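PDB 4GNX: putative uncharacterized protein from Ustilago maydis, which is probably the large subunit of replication protein A, which binds single-stranded DNA through OB-fold domains. Local coordinates for residues Arg29-Gln34 / Gly56-Val61; Lys39-Asn44 / Pro66-Asn71; Gln368-Ser373 / His393-Arg398. One frame throughout, in Å; residues are numbered along the deposited sequence.

Contact 1. Residues Arg29-Gln34 / Gly56-Val61. With nucleotides of chain G.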
loop_
_atom_site.group_PDB
_atom_site.type_symbol
_atom_site.label_atom_id
_atom_site.label_comp_id
_atom_site.label_asym_id
_atom_site.label_seq_id
_atom_site.Cartn_x
_atom_site.Cartn_y
_atom_site.Cartn_z
ATOM N N ARG C 29 -12.248 22.331 10.636
ATOM C CA ARG C 29 -11.236 22.397 9.618
ATOM C C ARG C 29 -11.405 23.666 8.772
ATOM O O ARG C 29 -12.519 23.993 8.366
ATOM C CB ARG C 29 -11.291 21.126 8.759
ATOM C CG ARG C 29 -10.067 20.912 7.882
ATOM C CD ARG C 29 -9.944 19.495 7.339
ATOM N NE ARG C 29 -8.848 19.402 6.371
ATOM C CZ ARG C 29 -7.561 19.257 6.690
ATOM N NH1 ARG C 29 -7.191 19.162 7.957
ATOM N NH2 ARG C 29 -6.636 19.199 5.739
ATOM N N HIS C 30 -10.291 24.372 8.538
ATOM C CA HIS C 30 -10.203 25.551 7.644
ATOM C C HIS C 30 -9.416 25.267 6.405
ATOM O O HIS C 30 -8.530 24.417 6.414
ATOM C CB HIS C 30 -9.491 26.703 8.336
ATOM C CG HIS C 30 -10.279 27.327 9.438
ATOM N ND1 HIS C 30 -11.268 28.207 9.205
ATOM C CD2 HIS C 30 -10.202 27.169 10.819
ATOM C CE1 HIS C 30 -11.803 28.593 10.376
ATOM N NE2 HIS C 30 -11.147 27.958 11.364
ATOM N N TRP C 31 -9.686 26.004 5.334
ATOM C CA TRP C 31 -8.867 25.867 4.139
ATOM C C TRP C 31 -8.851 27.104 3.297
ATOM O O TRP C 31 -9.507 28.099 3.614
ATOM C CB TRP C 31 -9.316 24.659 3.311
ATOM C CG TRP C 31 -10.525 24.926 2.450
ATOM C CD1 TRP C 31 -10.546 25.427 1.153
ATOM C CD2 TRP C 31 -11.936 24.727 2.804
ATOM N NE1 TRP C 31 -11.830 25.547 0.696
ATOM C CE2 TRP C 31 -12.715 25.146 1.633
ATOM C CE3 TRP C 31 -12.607 24.263 3.926
ATOM C CZ2 TRP C 31 -14.104 25.088 1.611
ATOM C CZ3 TRP C 31 -14.008 24.213 3.892
ATOM C CH2 TRP C 31 -14.736 24.620 2.763
ATOM N N SER C 32 -8.055 27.031 2.230
ATOM C CA SER C 32 -8.081 27.966 1.103
ATOM C C SER C 32 -7.537 27.280 -0.151
ATOM O O SER C 32 -6.742 26.338 -0.055
ATOM C CB SER C 32 -7.260 29.220 1.395
ATOM O OG SER C 32 -7.110 29.996 0.215
ATOM N N ASN C 33 -7.971 27.751 -1.319
ATOM C CA ASN C 33 -7.425 27.273 -2.591
ATOM C C ASN C 33 -7.621 28.251 -3.757
ATOM O O ASN C 33 -7.045 29.341 -3.749
ATOM C CB ASN C 33 -7.900 25.839 -2.932
ATOM C CG ASN C 33 -9.353 25.581 -2.563
ATOM O OD1 ASN C 33 -10.254 26.327 -2.944
ATOM N ND2 ASN C 33 -9.586 24.495 -1.839
ATOM N N GLN C 34 -8.436 27.865 -4.738
ATOM C CA GLN C 34 -8.624 28.640 -5.972
ATOM C C GLN C 34 -10.043 29.204 -6.067
ATOM O O GLN C 34 -10.227 30.423 -6.157
ATOM C CB GLN C 34 -8.333 27.781 -7.214
ATOM C CG GLN C 34 -7.548 26.497 -6.959
ATOM C CD GLN C 34 -8.404 25.364 -6.398
ATOM O OE1 GLN C 34 -9.636 25.438 -6.380
ATOM N NE2 GLN C 34 -7.746 24.308 -5.933
ATOM N N GLY C 56 -20.920 19.283 8.446
ATOM C CA GLY C 56 -21.460 20.610 8.294
ATOM C C GLY C 56 -20.425 21.512 7.679
ATOM O O GLY C 56 -19.253 21.439 8.058
ATOM N N PHE C 57 -20.859 22.354 6.739
ATOM C CA PHE C 57 -19.998 23.329 6.092
ATOM C C PHE C 57 -20.367 24.765 6.472
ATOM O O PHE C 57 -21.532 25.072 6.736
ATOM C CB PHE C 57 -20.082 23.176 4.585
ATOM C CG PHE C 57 -19.432 21.936 4.052
ATOM C CD1 PHE C 57 -18.078 21.930 3.717
ATOM C CD2 PHE C 57 -20.176 20.779 3.842
ATOM C CE1 PHE C 57 -17.472 20.793 3.202
ATOM C CE2 PHE C 57 -19.572 19.636 3.329
ATOM C CZ PHE C 57 -18.218 19.648 3.006
ATOM N N ASN C 58 -19.353 25.632 6.494
ATOM C CA ASN C 58 -19.491 27.060 6.795
ATOM C C ASN C 58 -20.508 27.436 7.880
ATOM O O ASN C 58 -20.224 27.277 9.068
ATOM C CB ASN C 58 -19.702 27.832 5.498
ATOM C CG ASN C 58 -18.732 27.389 4.422
ATOM O OD1 ASN C 58 -17.526 27.249 4.667
ATOM N ND2 ASN C 58 -19.257 27.132 3.229
ATOM N N ASP C 59 -21.685 27.911 7.486
ATOM C CA ASP C 59 -22.689 28.338 8.465
ATOM C C ASP C 59 -23.253 27.208 9.357
ATOM O O ASP C 59 -23.613 27.430 10.523
ATOM C CB ASP C 59 -23.785 29.163 7.783
ATOM C CG ASP C 59 -23.275 30.528 7.319
ATOM O OD1 ASP C 59 -24.094 31.453 7.107
ATOM O OD2 ASP C 59 -22.040 30.681 7.175
ATOM N N ALA C 60 -23.291 25.996 8.821
ATOM C CA ALA C 60 -23.706 24.834 9.601
ATOM C C ALA C 60 -22.804 24.568 10.824
ATOM O O ALA C 60 -23.263 23.989 11.819
ATOM C CB ALA C 60 -23.783 23.606 8.710
ATOM N N VAL C 61 -21.537 24.986 10.744
ATOM C CA VAL C 61 -20.607 24.820 11.858
ATOM C C VAL C 61 -21.054 25.684 13.026
ATOM O O VAL C 61 -21.127 25.217 14.167
ATOM C CB VAL C 61 -19.163 25.225 11.503
ATOM C CG1 VAL C 61 -18.243 25.009 12.696
ATOM C CG2 VAL C 61 -18.663 24.440 10.309
ATOM P P DT G 4 -7.078 19.674 2.550
ATOM O OP1 DT G 4 -6.137 20.475 3.377
ATOM O OP2 DT G 4 -6.801 19.491 1.101
ATOM O "O5'" DT G 4 -7.286 18.251 3.247
ATOM C "C5'" DT G 4 -6.864 17.016 2.623
ATOM C "C4'" DT G 4 -5.899 16.278 3.523
ATOM O "O4'" DT G 4 -6.145 16.656 4.900
ATOM C "C3'" DT G 4 -5.991 14.747 3.484
ATOM O "O3'" DT G 4 -4.675 14.159 3.524
ATOM C "C2'" DT G 4 -6.724 14.418 4.771
ATOM C "C1'" DT G 4 -6.145 15.478 5.683
ATOM N N1 DT G 4 -6.891 15.741 6.932
ATOM C C2 DT G 4 -6.170 15.837 8.103
ATOM O O2 DT G 4 -4.954 15.744 8.150
ATOM N N3 DT G 4 -6.931 16.059 9.225
ATOM C C4 DT G 4 -8.308 16.180 9.292
ATOM O O4 DT G 4 -8.852 16.377 10.376
ATOM C C5 DT G 4 -9.000 16.057 8.026
ATOM C C7 DT G 4 -10.492 16.168 8.001
ATOM C C6 DT G 4 -8.267 15.841 6.926
ATOM P P DT G 2 -17.960 19.247 -4.961
ATOM O OP1 DT G 2 -17.277 19.124 -6.274
ATOM O OP2 DT G 2 -18.104 18.044 -4.099
ATOM O "O5'" DT G 2 -17.192 20.390 -4.156
ATOM C "C5'" DT G 2 -16.902 20.250 -2.751
ATOM C "C4'" DT G 2 -16.038 21.397 -2.281
ATOM O "O4'" DT G 2 -16.864 22.531 -1.929
ATOM C "C3'" DT G 2 -15.195 21.089 -1.048
ATOM O "O3'" DT G 2 -13.935 21.751 -1.152
ATOM C "C2'" DT G 2 -16.026 21.634 0.098
ATOM C "C1'" DT G 2 -16.816 22.777 -0.527
ATOM N N1 DT G 2 -18.206 22.882 -0.037
ATOM C C2 DT G 2 -18.632 24.086 0.478
ATOM O O2 DT G 2 -17.918 25.074 0.544
ATOM N N3 DT G 2 -19.935 24.091 0.916
ATOM C C4 DT G 2 -20.830 23.037 0.894
ATOM O O4 DT G 2 -21.971 23.194 1.321
ATOM C C5 DT G 2 -20.312 21.802 0.343
ATOM C C7 DT G 2 -21.206 20.605 0.274
ATOM C C6 DT G 2 -19.042 21.787 -0.083
ATOM P P DT G 3 -12.592 20.897 -1.303
ATOM O OP1 DT G 3 -11.595 21.824 -1.898
ATOM O OP2 DT G 3 -12.847 19.581 -1.936
ATOM O "O5'" DT G 3 -12.165 20.648 0.209
ATOM C "C5'" DT G 3 -11.431 21.663 0.915
ATOM C "C4'" DT G 3 -10.748 21.061 2.118
ATOM O "O4'" DT G 3 -11.714 20.286 2.863
ATOM C "C3'" DT G 3 -9.597 20.108 1.793
ATOM O "O3'" DT G 3 -8.506 20.399 2.672
ATOM C "C2'" DT G 3 -10.184 18.733 2.059
ATOM C "C1'" DT G 3 -11.149 19.031 3.185
ATOM N N1 DT G 3 -12.253 18.066 3.348
ATOM C C2 DT G 3 -12.187 17.190 4.409
ATOM O O2 DT G 3 -11.255 17.165 5.197
ATOM N N3 DT G 3 -13.253 16.329 4.506
ATOM C C4 DT G 3 -14.356 16.267 3.674
ATOM O O4 DT G 3 -15.242 15.444 3.894
ATOM C C5 DT G 3 -14.363 17.224 2.584
ATOM C C7 DT G 3 -15.515 17.234 1.629
ATOM C C6 DT G 3 -13.326 18.064 2.480
#

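Contact 2. Residues Lys39-Asn44 / Pro66-Asn71. With nucleotides of chain G.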
loop_
_atom_site.group_PDB
_atom_site.type_symbol
_atom_site.label_atom_id
_atom_site.label_comp_id
_atom_site.label_asym_id
_atom_site.label_seq_id
_atom_site.Cartn_x
_atom_site.Cartn_y
_atom_site.Cartn_z
ATOM N N LYS C 39 -14.837 26.641 6.011
ATOM C CA LYS C 39 -14.770 25.779 7.191
ATOM C C LYS C 39 -15.785 24.636 7.228
ATOM O O LYS C 39 -16.839 24.687 6.591
ATOM C CB LYS C 39 -14.848 26.600 8.483
ATOM C CG LYS C 39 -16.152 27.346 8.708
ATOM C CD LYS C 39 -16.155 27.974 10.092
ATOM C CE LYS C 39 -17.228 29.039 10.237
ATOM N NZ LYS C 39 -17.439 29.365 11.676
ATOM N N LEU C 40 -15.450 23.607 7.996
ATOM C CA LEU C 40 -16.304 22.445 8.126
ATOM C C LEU C 40 -15.959 21.602 9.340
ATOM O O LEU C 40 -14.919 21.780 9.975
ATOM C CB LEU C 40 -16.201 21.574 6.884
ATOM C CG LEU C 40 -14.902 20.801 6.671
ATOM C CD1 LEU C 40 -14.931 19.450 7.365
ATOM C CD2 LEU C 40 -14.684 20.611 5.180
ATOM N N PHE C 41 -16.843 20.675 9.656
ATOM C CA PHE C 41 -16.558 19.719 10.692
ATOM C C PHE C 41 -17.408 18.511 10.390
ATOM O O PHE C 41 -18.289 18.550 9.523
ATOM C CB PHE C 41 -16.906 20.275 12.074
ATOM C CG PHE C 41 -18.339 20.083 12.450
ATOM C CD1 PHE C 41 -18.698 19.145 13.413
ATOM C CD2 PHE C 41 -19.348 20.808 11.817
ATOM C CE1 PHE C 41 -20.036 18.948 13.751
ATOM C CE2 PHE C 41 -20.682 20.621 12.165
ATOM C CZ PHE C 41 -21.028 19.691 13.128
ATOM N N SER C 42 -17.157 17.437 11.108
ATOM C CA SER C 42 -17.944 16.261 10.910
ATOM C C SER C 42 -18.082 15.469 12.172
ATOM O O SER C 42 -17.303 15.582 13.108
ATOM C CB SER C 42 -17.331 15.382 9.831
ATOM O OG SER C 42 -16.113 14.837 10.289
ATOM N N VAL C 43 -19.090 14.627 12.157
ATOM C CA VAL C 43 -19.465 13.844 13.293
ATOM C C VAL C 43 -19.766 12.441 12.789
ATOM O O VAL C 43 -20.240 12.270 11.650
ATOM C CB VAL C 43 -20.720 14.481 13.905
ATOM C CG1 VAL C 43 -21.836 13.465 14.116
ATOM C CG2 VAL C 43 -20.373 15.247 15.173
ATOM N N ASN C 44 -19.468 11.440 13.602
ATOM C CA ASN C 44 -19.885 10.093 13.272
ATOM C C ASN C 44 -21.069 9.728 14.142
ATOM O O ASN C 44 -21.146 10.142 15.307
ATOM C CB ASN C 44 -18.735 9.084 13.399
ATOM C CG ASN C 44 -17.789 9.103 12.197
ATOM O OD1 ASN C 44 -17.899 9.943 11.304
ATOM N ND2 ASN C 44 -16.841 8.169 12.177
ATOM N N PRO C 66 -21.322 23.645 18.255
ATOM C CA PRO C 66 -21.509 23.723 19.703
ATOM C C PRO C 66 -22.559 22.727 20.166
ATOM O O PRO C 66 -22.408 22.115 21.213
ATOM C CB PRO C 66 -22.013 25.152 19.913
ATOM C CG PRO C 66 -21.541 25.906 18.721
ATOM C CD PRO C 66 -21.651 24.924 17.599
ATOM N N LEU C 67 -23.585 22.537 19.351
ATOM C CA LEU C 67 -24.753 21.744 19.714
ATOM C C LEU C 67 -24.520 20.239 19.872
ATOM O O LEU C 67 -25.228 19.578 20.625
ATOM C CB LEU C 67 -25.865 21.998 18.687
ATOM C CG LEU C 67 -27.256 21.382 18.835
ATOM C CD1 LEU C 67 -27.864 21.658 20.206
ATOM C CD2 LEU C 67 -28.155 21.916 17.734
ATOM N N LEU C 68 -23.544 19.690 19.158
ATOM C CA LEU C 68 -23.371 18.237 19.146
ATOM C C LEU C 68 -22.168 17.811 19.974
ATOM O O LEU C 68 -21.058 18.290 19.754
ATOM C CB LEU C 68 -23.243 17.720 17.710
ATOM C CG LEU C 68 -24.435 17.828 16.754
ATOM C CD1 LEU C 68 -23.952 17.677 15.318
ATOM C CD2 LEU C 68 -25.500 16.789 17.076
ATOM N N GLN C 69 -22.389 16.909 20.924
ATOM C CA GLN C 69 -21.334 16.517 21.855
ATOM C C GLN C 69 -21.223 15.006 21.946
ATOM O O GLN C 69 -22.240 14.315 22.003
ATOM C CB GLN C 69 -21.588 17.132 23.235
ATOM C CG GLN C 69 -21.420 18.641 23.272
ATOM C CD GLN C 69 -21.850 19.242 24.598
ATOM O OE1 GLN C 69 -22.134 18.521 25.569
ATOM N NE2 GLN C 69 -21.899 20.575 24.656
ATOM N N GLU C 70 -19.992 14.494 21.962
ATOM C CA GLU C 70 -19.772 13.042 21.924
ATOM C C GLU C 70 -20.492 12.236 23.005
ATOM O O GLU C 70 -20.617 12.659 24.143
ATOM C CB GLU C 70 -18.286 12.638 21.815
ATOM C CG GLU C 70 -17.248 13.753 21.889
ATOM C CD GLU C 70 -15.948 13.393 21.166
ATOM O OE1 GLU C 70 -15.988 13.135 19.940
ATOM O OE2 GLU C 70 -14.879 13.367 21.822
ATOM N N ASN C 71 -21.004 11.088 22.584
ATOM C CA ASN C 71 -21.670 10.132 23.437
ATOM C C ASN C 71 -23.084 10.549 23.832
ATOM O O ASN C 71 -23.818 9.773 24.455
ATOM C CB ASN C 71 -20.810 9.808 24.656
ATOM C CG ASN C 71 -21.114 8.447 25.227
ATOM O OD1 ASN C 71 -21.392 7.497 24.486
ATOM N ND2 ASN C 71 -21.072 8.341 26.546
ATOM P P DT G 3 -12.592 20.897 -1.303
ATOM O OP1 DT G 3 -11.595 21.824 -1.898
ATOM O OP2 DT G 3 -12.847 19.581 -1.936
ATOM O "O5'" DT G 3 -12.165 20.648 0.209
ATOM C "C5'" DT G 3 -11.431 21.663 0.915
ATOM C "C4'" DT G 3 -10.748 21.061 2.118
ATOM O "O4'" DT G 3 -11.714 20.286 2.863
ATOM C "C3'" DT G 3 -9.597 20.108 1.793
ATOM O "O3'" DT G 3 -8.506 20.399 2.672
ATOM C "C2'" DT G 3 -10.184 18.733 2.059
ATOM C "C1'" DT G 3 -11.149 19.031 3.185
ATOM N N1 DT G 3 -12.253 18.066 3.348
ATOM C C2 DT G 3 -12.187 17.190 4.409
ATOM O O2 DT G 3 -11.255 17.165 5.197
ATOM N N3 DT G 3 -13.253 16.329 4.506
ATOM C C4 DT G 3 -14.356 16.267 3.674
ATOM O O4 DT G 3 -15.242 15.444 3.894
ATOM C C5 DT G 3 -14.363 17.224 2.584
ATOM C C7 DT G 3 -15.515 17.234 1.629
ATOM C C6 DT G 3 -13.326 18.064 2.480
#

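Contact 3. Residues Gln368-Ser373 / His393-Arg398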
loop_
_atom_site.group_PDB
_atom_site.type_symbol
_atom_site.label_atom_id
_atom_site.label_comp_id
_atom_site.label_asym_id
_atom_site.label_seq_id
_atom_site.Cartn_x
_atom_site.Cartn_y
_atom_site.Cartn_z
ATOM N N GLN C 368 21.527 -10.092 -2.343
ATOM C CA GLN C 368 20.215 -10.569 -2.752
ATOM C C GLN C 368 19.704 -9.814 -3.967
ATOM O O GLN C 368 18.908 -10.333 -4.742
ATOM C CB GLN C 368 19.208 -10.474 -1.613
ATOM C CG GLN C 368 19.125 -9.096 -0.983
ATOM C CD GLN C 368 17.802 -8.850 -0.284
ATOM O OE1 GLN C 368 16.731 -9.244 -0.779
ATOM N NE2 GLN C 368 17.862 -8.186 0.876
ATOM N N LEU C 369 20.159 -8.589 -4.147
ATOM C CA LEU C 369 19.750 -7.865 -5.324
ATOM C C LEU C 369 20.351 -8.448 -6.597
ATOM O O LEU C 369 19.847 -8.204 -7.682
ATOM C CB LEU C 369 20.052 -6.377 -5.183
ATOM C CG LEU C 369 18.781 -5.565 -4.908
ATOM C CD1 LEU C 369 18.147 -5.867 -3.553
ATOM C CD2 LEU C 369 19.057 -4.083 -5.018
ATOM N N ILE C 370 21.405 -9.247 -6.453
ATOM C CA ILE C 370 22.099 -9.837 -7.600
ATOM C C ILE C 370 22.083 -11.372 -7.539
ATOM O O ILE C 370 22.271 -12.047 -8.551
ATOM C CB ILE C 370 23.535 -9.265 -7.728
ATOM C CG1 ILE C 370 23.456 -7.758 -7.988
ATOM C CG2 ILE C 370 24.320 -9.939 -8.851
ATOM C CD1 ILE C 370 24.638 -6.980 -7.477
ATOM N N GLY C 371 21.822 -11.914 -6.352
ATOM C CA GLY C 371 21.663 -13.357 -6.162
ATOM C C GLY C 371 23.020 -14.015 -6.142
ATOM O O GLY C 371 23.162 -15.171 -6.540
ATOM N N MET C 372 24.013 -13.267 -5.664
ATOM C CA MET C 372 25.406 -13.648 -5.799
ATOM C C MET C 372 26.271 -12.763 -4.923
ATOM O O MET C 372 26.034 -11.564 -4.832
ATOM C CB MET C 372 25.803 -13.412 -7.234
ATOM C CG MET C 372 26.769 -14.411 -7.781
ATOM S SD MET C 372 27.150 -13.971 -9.476
ATOM C CE MET C 372 25.526 -14.131 -10.226
ATOM N N SER C 373 27.266 -13.343 -4.270
ATOM C CA SER C 373 28.253 -12.555 -3.538
ATOM C C SER C 373 29.133 -11.814 -4.536
ATOM O O SER C 373 29.220 -12.207 -5.708
ATOM C CB SER C 373 29.130 -13.452 -2.681
ATOM O OG SER C 373 30.091 -14.108 -3.494
ATOM N N HIS C 393 21.672 -7.507 -15.809
ATOM C CA HIS C 393 20.488 -7.299 -16.625
ATOM C C HIS C 393 19.332 -8.077 -16.047
ATOM O O HIS C 393 18.196 -7.610 -16.082
ATOM C CB HIS C 393 20.762 -7.653 -18.093
ATOM C CG HIS C 393 19.552 -7.517 -18.990
ATOM N ND1 HIS C 393 18.746 -8.559 -19.289
ATOM C CD2 HIS C 393 19.007 -6.399 -19.642
ATOM C CE1 HIS C 393 17.737 -8.137 -20.097
ATOM N NE2 HIS C 393 17.898 -6.817 -20.312
ATOM N N ARG C 394 19.629 -9.240 -15.467
ATOM C CA ARG C 394 18.633 -10.133 -14.856
ATOM C C ARG C 394 18.190 -9.608 -13.509
ATOM O O ARG C 394 17.112 -9.953 -13.033
ATOM C CB ARG C 394 19.233 -11.528 -14.663
ATOM C CG ARG C 394 18.258 -12.663 -14.379
ATOM C CD ARG C 394 18.979 -14.004 -14.239
ATOM N NE ARG C 394 19.708 -14.390 -15.455
ATOM C CZ ARG C 394 21.033 -14.550 -15.544
ATOM N NH1 ARG C 394 21.820 -14.373 -14.486
ATOM N NH2 ARG C 394 21.581 -14.895 -16.705
ATOM N N ALA C 395 19.018 -8.773 -12.893
ATOM C CA ALA C 395 18.753 -8.268 -11.555
ATOM C C ALA C 395 17.763 -7.121 -11.586
ATOM O O ALA C 395 17.082 -6.831 -10.595
ATOM C CB ALA C 395 20.042 -7.816 -10.917
ATOM N N ALA C 396 17.685 -6.449 -12.724
ATOM C CA ALA C 396 16.731 -5.369 -12.874
ATOM C C ALA C 396 15.367 -5.986 -13.195
ATOM O O ALA C 396 15.249 -7.223 -13.289
ATOM C CB ALA C 396 17.185 -4.419 -13.967
ATOM N N ASN C 397 14.354 -5.135 -13.363
ATOM C CA ASN C 397 12.972 -5.562 -13.581
ATOM C C ASN C 397 12.449 -6.408 -12.428
ATOM O O ASN C 397 11.670 -7.339 -12.640
ATOM C CB ASN C 397 12.799 -6.296 -14.932
ATOM C CG ASN C 397 11.340 -6.371 -15.385
ATOM O OD1 ASN C 397 10.474 -5.755 -14.786
ATOM N ND2 ASN C 397 11.066 -7.140 -16.437
ATOM N N ARG C 398 12.884 -6.083 -11.210
ATOM C CA ARG C 398 12.448 -6.791 -10.003
ATOM C C ARG C 398 12.030 -5.791 -8.957
ATOM O O ARG C 398 12.621 -4.711 -8.865
ATOM C CB ARG C 398 13.556 -7.666 -9.437
ATOM C CG ARG C 398 14.016 -8.763 -10.351
ATOM C CD ARG C 398 14.104 -10.053 -9.561
ATOM N NE ARG C 398 14.986 -10.989 -10.237
ATOM C CZ ARG C 398 14.573 -12.058 -10.888
ATOM N NH1 ARG C 398 13.279 -12.346 -10.931
ATOM N NH2 ARG C 398 15.460 -12.846 -11.479
#

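Contact 1. Residues Arg29-Gln34 / Gly56-Val61
In the DNA-binding groove of the first OB fold of the chain, Trp31 meets Phe57 and Asn58 only at the far corner of its indole: CH2 lies 4.4 Å from Phe57 CD1 and 4.3 Å from Asn58 OD1. Trp31 CH2 comes to the edge of the Phe57 ring, near its plane, and one face of each ring is turned to a nucleotide of chain G. Trp31 has its CG between the backbone N and the carbonyl carbon (chi1 80°), which swings the indole across toward Phe57. The sugar of DT3 of chain G lies over one indole face, with C5' 3.6 Å above the plane and offset toward the rim. Phe57 carries the base of DT2 of chain G over its own ring, with C5 3.6 Å from the plane above the ring centre, and the C7 methyl of DT3 of chain G sits at its edge. The two segments belong to elements that recur in OB folds: 29-34 runs from the first barrel strand into the loop before the second, and 56-61 passes from the third strand into the helix that follows. Asn58 OD1 accepts a hydrogen bond from Lys39 N, tying this turn to the strand between. Arg29 reaches along the same groove with its chain extended from CG to NE. Its guanidinium lies against the base of DT4 of chain G, whose C6 stands 3.5 Å above the guanidinium plane. NH2 bonds to O5' of DT4 of chain G at 2.7 Å and more weakly to OP1 of the same phosphate. Farther along the loop, Asn33 ND2 makes a weak 3.3 Å hydrogen bond to OP1 of DT3 of chain G.

Contact 2. Residues Lys39-Asn44 / Pro66-Asn71
Val43 and Leu68 are the facing residues here, with CA atoms 8.3 Å apart; the strand 39-44 and the loop 66-71 share no hydrogen bond and meet through side chains alone. Phe41 and Val43, two residues apart on the strand, both send their CA-CB bonds toward the loop, and one methyl of Leu68 serves both. Its CD1 is 4.2 Å from Phe41 CZ and 4.3 Å from Val43 CG2. The methyl comes to the edge of the phenyl ring, close to its plane, and the two side chains cross at about a right angle. Leu68 holds CG beside its backbone N (chi1 -66°), with CD1 carried on toward the strand by a chi2 of 162°. All three residues are buried, and the contact is part of the hydrophobic interior of the OB barrel: the loop that follows helix 59-64 brings Leu68 in, and Ile105 of strand 104-107 also packs on it. Tyr65 stands edge-to-face with Phe41, while Val22 of strand 17-30 touches Val43. On the other side of the strand, Leu40 reaches the DNA-binding groove. It packs on Trp31 and Phe57, and its CD2 comes within 3.8 Å of O4' of DT3 of chain G, so Leu40 touches the nucleotide while Phe41 and Val43 face the interior. Lys39 NZ forms a salt bridge to Asp62 of the helix, and on the loop Leu68 O accepts a hydrogen bond from Lys25 NZ.

Contact 3. Residues Gln368-Ser373 / His393-Arg398
Ala395 points its CB toward the end of helix 363-370, whereas the side chains it approaches turn elsewhere. The CA-CB bond of Ile370 leads away from segment 393-398, and that of Leu369 runs neither toward it nor away. What receives the methyl is therefore largely backbone: Leu369 O is 3.3 Å from Ala395 CB, which lies roughly on from the carbonyl oxygen in the direction of the C=O bond, and Ile370 CA is 4.4 Å from the same methyl. Of the Ile370 side chain, the CG1 branch is the part that comes near, at 4.5 Å from Ala395 CB; with chi1 at -63°, CG1 is set beside the backbone N. The CA atoms of Ile370 and Ala395 are 5.4 Å apart, and the alanine methyl lies between the two segments. No hydrogen bond crosses the contact. Gly371 leaves the helix with a positive phi of 78°, a conformation that suits glycine, and two residues later Ser373 takes the N-cap position of the next helix. Glu376 OE1 accepts from Ser373 N while the serine side chain caps a backbone N of that helix, consistent with a capping box. On the other segment, His393 stacks its ring on His110 of a neighbouring subunit and packs on a phosphate of the bound DNA. Three helices, 363-370, 374-381 and 385-395, fill the connection between barrel strands 355-362 and 398-411, and this contact brings the end of the first against the end of the last. Beneath it lies the sheet: Leu369 and Ile370 rest on Leu346 of strand 341-352, Ala395 on Ile301 of strand 290-310.

Overall arrangement
From the N terminus, the chain leaves strand 17-30 at Arg29-Gln34, turns back along Lys39-Asn44, and reaches Gly56-Val61, where contact 1 closes the first loop. Contact 2 has by then opened; it closes at Pro66-Asn71, after helix 59-64, so the two loops cross. Strand 39-46 runs between strands 17-30 and 51-57, and backbone hydrogen bonds between Arg29 and Leu40 and between Asn58 and Lys39 join contacts 1 and 2 directly. Contact 1 faces the DNA and contact 2 the barrel interior. Contact 3 comes much later, in series, closing a loop of helices in the C-terminal OB domain, its centre about 51 Å from that of contact 1.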